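Local coordinates for endolysin 2638A (Staphylococcus phage 2638A, PDB 7AQH), which degrades the peptidoglycan of the host cell wall to lyse the bacterium and release phage, here represented by its C-terminal SH3b cell-wall-binding domain, at residues Q47-D52 with V61-E66; M75-W80 with G88-E93. One frame throughout, in Å; residues are numbered along the deposited sequence.

Contact 1: Q47-D52 with V61-E66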
loop_
_atom_site.group_PDB
_atom_site.type_symbol
_atom_site.label_atom_id
_atom_site.label_comp_id
_atom_site.label_asym_id
_atom_site.label_seq_id
_atom_site.Cartn_x
_atom_site.Cartn_y
_atom_site.Cartn_z
ATOM N N GLN A 47 9.352 -7.506 8.972
ATOM C CA GLN A 47 8.398 -6.722 9.743
ATOM C C GLN A 47 6.988 -6.916 9.203
ATOM O O GLN A 47 6.781 -7.066 7.995
ATOM C CB GLN A 47 8.771 -5.241 9.717
ATOM C CG GLN A 47 10.067 -4.915 10.436
ATOM C CD GLN A 47 10.384 -3.435 10.418
ATOM O OE1 GLN A 47 10.229 -2.766 9.396
ATOM N NE2 GLN A 47 10.823 -2.912 11.556
ATOM N N THR A 48 6.014 -6.916 10.111
ATOM C CA THR A 48 4.622 -7.167 9.777
ATOM C C THR A 48 3.747 -6.017 10.255
ATOM O O THR A 48 4.004 -5.407 11.297
ATOM C CB THR A 48 4.122 -8.473 10.405
ATOM O OG1 THR A 48 4.935 -9.565 9.964
ATOM C CG2 THR A 48 2.677 -8.729 10.013
ATOM N N ILE A 49 2.708 -5.723 9.475
ATOM C CA ILE A 49 1.732 -4.698 9.815
ATOM C C ILE A 49 0.348 -5.229 9.481
ATOM O O ILE A 49 0.187 -6.160 8.688
ATOM C CB ILE A 49 1.999 -3.366 9.071
ATOM C CG1 ILE A 49 2.034 -3.581 7.553
ATOM C CG2 ILE A 49 3.307 -2.747 9.535
ATOM C CD1 ILE A 49 0.672 -3.607 6.890
ATOM N N LYS A 50 -0.661 -4.628 10.099
ATOM C CA LYS A 50 -2.056 -4.952 9.830
ATOM C C LYS A 50 -2.729 -3.742 9.203
ATOM O O LYS A 50 -2.831 -2.683 9.836
ATOM C CB LYS A 50 -2.808 -5.400 11.086
ATOM C CG LYS A 50 -2.425 -6.777 11.600
ATOM C CD LYS A 50 -3.320 -7.185 12.763
ATOM C CE LYS A 50 -3.010 -8.586 13.263
ATOM N NZ LYS A 50 -1.618 -8.735 13.740
ATOM N N TYR A 51 -3.177 -3.904 7.966
ATOM C CA TYR A 51 -3.837 -2.860 7.208
ATOM C C TYR A 51 -5.343 -3.064 7.252
ATOM O O TYR A 51 -5.842 -4.161 7.516
ATOM C CB TYR A 51 -3.344 -2.871 5.763
ATOM C CG TYR A 51 -3.643 -4.161 5.023
ATOM C CD1 TYR A 51 -2.768 -5.239 5.085
ATOM C CD2 TYR A 51 -4.794 -4.298 4.258
ATOM C CE1 TYR A 51 -3.030 -6.416 4.412
ATOM C CE2 TYR A 51 -5.066 -5.475 3.578
ATOM C CZ TYR A 51 -4.180 -6.530 3.659
ATOM O OH TYR A 51 -4.447 -7.702 2.984
ATOM N N ASP A 52 -6.070 -1.985 6.971
ATOM C CA ASP A 52 -7.524 -1.995 6.993
ATOM C C ASP A 52 -8.138 -1.587 5.665
ATOM O O ASP A 52 -9.367 -1.608 5.535
ATOM C CB ASP A 52 -8.047 -1.075 8.107
ATOM C CG ASP A 52 -7.486 0.331 8.012
ATOM O OD1 ASP A 52 -6.931 0.682 6.949
ATOM O OD2 ASP A 52 -7.600 1.085 8.998
ATOM N N VAL A 61 -0.468 -1.431 -6.237
ATOM C CA VAL A 61 -1.487 -1.791 -5.258
ATOM C C VAL A 61 -0.959 -1.425 -3.880
ATOM O O VAL A 61 0.178 -1.766 -3.532
ATOM C CB VAL A 61 -1.839 -3.286 -5.339
ATOM C CG1 VAL A 61 -2.881 -3.642 -4.290
ATOM C CG2 VAL A 61 -2.335 -3.638 -6.732
ATOM N N TRP A 62 -1.778 -0.732 -3.094
ATOM C CA TRP A 62 -1.353 -0.212 -1.805
ATOM C C TRP A 62 -2.208 -0.791 -0.685
ATOM O O TRP A 62 -3.352 -1.203 -0.892
ATOM C CB TRP A 62 -1.437 1.322 -1.768
ATOM C CG TRP A 62 -0.665 2.008 -2.856
ATOM C CD1 TRP A 62 -0.950 2.003 -4.191
ATOM C CD2 TRP A 62 0.518 2.803 -2.702
ATOM N NE1 TRP A 62 -0.019 2.745 -4.877
ATOM C CE2 TRP A 62 0.892 3.246 -3.987
ATOM C CE3 TRP A 62 1.295 3.183 -1.605
ATOM C CZ2 TRP A 62 2.010 4.049 -4.202
ATOM C CZ3 TRP A 62 2.405 3.980 -1.821
ATOM C CH2 TRP A 62 2.752 4.404 -3.110
ATOM N N VAL A 63 -1.626 -0.820 0.510
ATOM C CA VAL A 63 -2.347 -1.123 1.739
ATOM C C VAL A 63 -2.113 0.025 2.708
ATOM O O VAL A 63 -1.017 0.594 2.755
ATOM C CB VAL A 63 -1.901 -2.464 2.360
ATOM C CG1 VAL A 63 -2.063 -3.595 1.356
ATOM C CG2 VAL A 63 -0.463 -2.372 2.849
ATOM N N SER A 64 -3.142 0.367 3.479
ATOM C CA SER A 64 -3.083 1.511 4.375
ATOM C C SER A 64 -3.465 1.088 5.785
ATOM O O SER A 64 -4.195 0.114 5.987
ATOM C CB SER A 64 -4.008 2.643 3.906
ATOM O OG SER A 64 -5.367 2.245 3.962
ATOM N N TRP A 65 -2.957 1.838 6.759
ATOM C CA TRP A 65 -3.289 1.620 8.159
ATOM C C TRP A 65 -3.031 2.916 8.909
ATOM O O TRP A 65 -2.396 3.839 8.394
ATOM C CB TRP A 65 -2.468 0.477 8.762
ATOM C CG TRP A 65 -1.016 0.817 8.923
ATOM C CD1 TRP A 65 -0.423 1.371 10.020
ATOM C CD2 TRP A 65 0.024 0.634 7.955
ATOM N NE1 TRP A 65 0.922 1.542 9.797
ATOM C CE2 TRP A 65 1.222 1.096 8.537
ATOM C CE3 TRP A 65 0.059 0.122 6.654
ATOM C CZ2 TRP A 65 2.440 1.062 7.863
ATOM C CZ3 TRP A 65 1.271 0.089 5.988
ATOM C CH2 TRP A 65 2.443 0.557 6.593
ATOM N N GLU A 66 -3.534 2.976 10.137
ATOM C CA GLU A 66 -3.295 4.114 11.009
ATOM C C GLU A 66 -2.209 3.755 12.013
ATOM O O GLU A 66 -2.182 2.639 12.542
ATOM C CB GLU A 66 -4.575 4.530 11.735
ATOM C CG GLU A 66 -5.634 5.146 10.831
ATOM C CD GLU A 66 -6.476 4.103 10.119
ATOM O OE1 GLU A 66 -6.318 2.900 10.421
ATOM O OE2 GLU A 66 -7.294 4.486 9.256
#
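In the curled antiparallel sheet of this SH3b domain, I49 and Y51 of strand 48-51 lie over V63 and W65 of strand 60-66, where the two strands cross almost at a right angle (87°), their short axes approaching to 5.9 Å. At this angle the two strands do not pair; one backbone bond and side-chain contacts join them. V63 sits over one face of the Y51 ring, its CG1 3.9 Å from the ring centroid and almost on the ring normal, a CH-pi contact. I49 makes a second one with the six-membered ring of W65: CG1 stands over that face toward the rim, 4.3 Å from the centroid, while CD1 lies 3.8 Å from W65 CE3. The indole is brought under I49 with CG between the backbone N and carbonyl carbon (chi1 70°). The backbone path itself sets W65 CB 3.4 Å from K50 O. The backbone bond ties the corner, D52 N to S64 O (3.0 Å). Beyond it the carboxylates of D52 and E66 meet tip to tip, D52 OD2 2.6 Å from E66 OE1 with their planes 67° apart, a separation consistent with a shared or retained proton. Outward, the Y51 hydroxyl is hydrogen-bonded to E14 and the S64 hydroxyl to Q55. Strand 10-20 pairs with strand 48-51, and strands 53-57 and 72-77 flank strand 60-66.

Contact 2: M75-W80 with G88-E93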
loop_
_atom_site.group_PDB
_atom_site.type_symbol
_atom_site.label_atom_id
_atom_site.label_comp_id
_atom_site.label_asym_id
_atom_site.label_seq_id
_atom_site.Cartn_x
_atom_site.Cartn_y
_atom_site.Cartn_z
ATOM N N MET A 75 1.293 1.939 1.749
ATOM C CA MET A 75 2.436 1.139 1.339
ATOM C C MET A 75 2.112 0.402 0.045
ATOM O O MET A 75 1.045 -0.228 -0.060
ATOM C CB MET A 75 2.823 0.138 2.435
ATOM C CG MET A 75 4.132 -0.588 2.176
ATOM S SD MET A 75 4.271 -2.133 3.097
ATOM C CE MET A 75 3.883 -1.584 4.754
ATOM N N PRO A 76 2.991 0.448 -0.954
ATOM C CA PRO A 76 2.797 -0.387 -2.142
ATOM C C PRO A 76 3.135 -1.839 -1.845
ATOM O O PRO A 76 4.008 -2.144 -1.030
ATOM C CB PRO A 76 3.769 0.215 -3.161
ATOM C CG PRO A 76 4.857 0.798 -2.320
ATOM C CD PRO A 76 4.194 1.292 -1.058
ATOM N N VAL A 77 2.427 -2.743 -2.520
ATOM C CA VAL A 77 2.584 -4.168 -2.254
ATOM C C VAL A 77 2.746 -4.944 -3.555
ATOM O O VAL A 77 3.081 -6.133 -3.539
ATOM C CB VAL A 77 1.395 -4.710 -1.439
ATOM C CG1 VAL A 77 1.358 -4.061 -0.064
ATOM C CG2 VAL A 77 0.090 -4.472 -2.183
ATOM N N ARG A 78 2.509 -4.285 -4.687
ATOM C CA ARG A 78 2.639 -4.957 -5.973
ATOM C C ARG A 78 2.356 -3.956 -7.083
ATOM O O ARG A 78 1.669 -2.950 -6.876
ATOM C CB ARG A 78 1.693 -6.157 -6.081
ATOM C CG ARG A 78 0.224 -5.789 -6.198
ATOM C CD ARG A 78 -0.662 -6.971 -5.840
ATOM N NE ARG A 78 -0.232 -8.197 -6.507
ATOM C CZ ARG A 78 -0.817 -9.379 -6.345
ATOM N NH1 ARG A 78 -1.861 -9.499 -5.536
ATOM N NH2 ARG A 78 -0.357 -10.442 -6.991
ATOM N N THR A 79 2.894 -4.246 -8.264
ATOM C CA THR A 79 2.654 -3.402 -9.424
ATOM C C THR A 79 1.238 -3.617 -9.952
ATOM O O THR A 79 0.614 -4.660 -9.739
ATOM C CB THR A 79 3.675 -3.693 -10.524
ATOM O OG1 THR A 79 3.523 -5.044 -10.977
ATOM C CG2 THR A 79 5.090 -3.494 -10.003
ATOM N N TRP A 80 0.732 -2.607 -10.656
ATOM C CA TRP A 80 -0.647 -2.623 -11.130
ATOM C C TRP A 80 -0.736 -1.844 -12.431
ATOM O O TRP A 80 -0.361 -0.669 -12.478
ATOM C CB TRP A 80 -1.585 -2.029 -10.074
ATOM C CG TRP A 80 -2.982 -1.784 -10.556
ATOM C CD1 TRP A 80 -3.921 -2.723 -10.865
ATOM C CD2 TRP A 80 -3.603 -0.511 -10.768
ATOM N NE1 TRP A 80 -5.086 -2.114 -11.263
ATOM C CE2 TRP A 80 -4.917 -0.755 -11.212
ATOM C CE3 TRP A 80 -3.173 0.813 -10.627
ATOM C CZ2 TRP A 80 -5.805 0.274 -11.517
ATOM C CZ3 TRP A 80 -4.056 1.833 -10.931
ATOM C CH2 TRP A 80 -5.357 1.558 -11.371
ATOM N N GLY A 88 1.312 -7.475 -10.448
ATOM C CA GLY A 88 2.598 -8.138 -10.394
ATOM C C GLY A 88 2.774 -9.007 -9.163
ATOM O O GLY A 88 1.843 -9.261 -8.396
ATOM N N LYS A 89 4.009 -9.475 -8.986
ATOM C CA LYS A 89 4.357 -10.293 -7.835
ATOM C C LYS A 89 4.112 -9.531 -6.538
ATOM O O LYS A 89 4.345 -8.322 -6.455
ATOM C CB LYS A 89 5.831 -10.692 -7.909
ATOM C CG LYS A 89 6.264 -11.716 -6.867
ATOM C CD LYS A 89 7.731 -12.095 -7.021
ATOM C CE LYS A 89 8.020 -12.688 -8.392
ATOM N NZ LYS A 89 9.449 -13.100 -8.495
ATOM N N LEU A 90 3.634 -10.243 -5.524
ATOM C CA LEU A 90 3.401 -9.643 -4.219
ATOM C C LEU A 90 4.727 -9.491 -3.487
ATOM O O LEU A 90 5.558 -10.405 -3.484
ATOM C CB LEU A 90 2.440 -10.495 -3.388
ATOM C CG LEU A 90 1.759 -9.788 -2.220
ATOM C CD1 LEU A 90 0.920 -8.613 -2.708
ATOM C CD2 LEU A 90 0.910 -10.773 -1.434
ATOM N N TRP A 91 4.928 -8.328 -2.867
ATOM C CA TRP A 91 6.159 -8.035 -2.142
ATOM C C TRP A 91 6.143 -8.554 -0.711
ATOM O O TRP A 91 6.976 -8.137 0.100
ATOM C CB TRP A 91 6.436 -6.528 -2.154
ATOM C CG TRP A 91 6.480 -5.926 -3.533
ATOM C CD1 TRP A 91 6.486 -6.598 -4.721
ATOM C CD2 TRP A 91 6.524 -4.532 -3.861
ATOM N NE1 TRP A 91 6.531 -5.710 -5.767
ATOM C CE2 TRP A 91 6.555 -4.435 -5.267
ATOM C CE3 TRP A 91 6.540 -3.355 -3.105
ATOM C CZ2 TRP A 91 6.601 -3.211 -5.931
ATOM C CZ3 TRP A 91 6.586 -2.141 -3.767
ATOM C CH2 TRP A 91 6.616 -2.078 -5.166
ATOM N N GLY A 92 5.223 -9.452 -0.390
ATOM C CA GLY A 92 5.140 -9.976 0.956
ATOM C C GLY A 92 4.102 -11.069 1.025
ATOM O O GLY A 92 3.679 -11.605 -0.002
ATOM N N GLU A 93 3.691 -11.397 2.246
ATOM C CA GLU A 93 2.697 -12.433 2.476
ATOM C C GLU A 93 1.494 -11.844 3.201
ATOM O O GLU A 93 1.622 -10.900 3.985
ATOM C CB GLU A 93 3.279 -13.597 3.289
ATOM C CG GLU A 93 4.244 -14.476 2.511
ATOM C CD GLU A 93 4.911 -15.517 3.385
ATOM O OE1 GLU A 93 4.781 -15.426 4.625
ATOM O OE2 GLU A 93 5.580 -16.415 2.835
HETATM O O HOH W 1 4.645 -6.440 -8.452
#
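R78 reaches across to G88 and grips a single backbone oxygen side-on: NE and NH2 both donate to G88 O, at 3.0 and 2.9 Å, and that oxygen lies in the guanidinium plane. The chain bends at chi3 (-47°) to present this edge, while L90 CD1 covers one face of the guanidinium, toward its rim, and also touches R78 CD at 3.9 Å. A second set of contacts forms around W91. Its indole lies against the backbone from P76 to R78, with R78 CA over the five-membered ring in a CH-pi contact, 4.1 Å from the centroid, and P76 CG packed on W91 CZ3 at 3.7 Å. W91 CG is anti to its own carbonyl carbon (chi1 -55°), which lays one face of the ring over V77 O, the same oxygen that accepts the W91 N-H at 2.9 Å.

Two backbone bonds set the spacing of the chains that carry these side chains. Besides W91 N to V77 O, G88 N donates to T79 O at 3.0 Å. A water accepts from T79 N and donates to K89 O, and takes a weak bond from W91 NE1, so it bridges T79 and K89, which lie between the two direct backbone bonds. Further out, strand 60-66 pairs with strand 72-77 and I26 of strand 26-30 touches both P76 and W91; the K89 ammonium group points away from this contact and pairs with the sulfonate of a buffer molecule, probably from the crystallisation liquor.

A mostly irregular C-terminal segment is thus held to the end of strand 72-77 by polar bonds and aromatic cover together. The arginine's charge should polarise the G88 carbonyl it grips, and two donors on one acceptor would restrict the guanidinium's rotation.

Overall arrangement
The centres of contacts 1 and 2 lie about 12 Å apart, and both segments of contact 1 precede both of contact 2 in the chain. Strand 60-66 of contact 1 and strand 72-77 of contact 2 are consecutive and antiparallel neighbours in one sheet. There the contacts touch directly: V61 O to V77 N and V61 N to R78 O are probable hydrogen bonds, both 2.7 Å, while W65 packs on M75 and W62 on P76. Strand 60-66 is thus common ground, crossed by strand 48-51 in contact 1 and paired with strand 72-77, where contact 2 fastens the C-terminal segment to the chain leaving that strand. One strand so couples two separate contacts in a small beta domain.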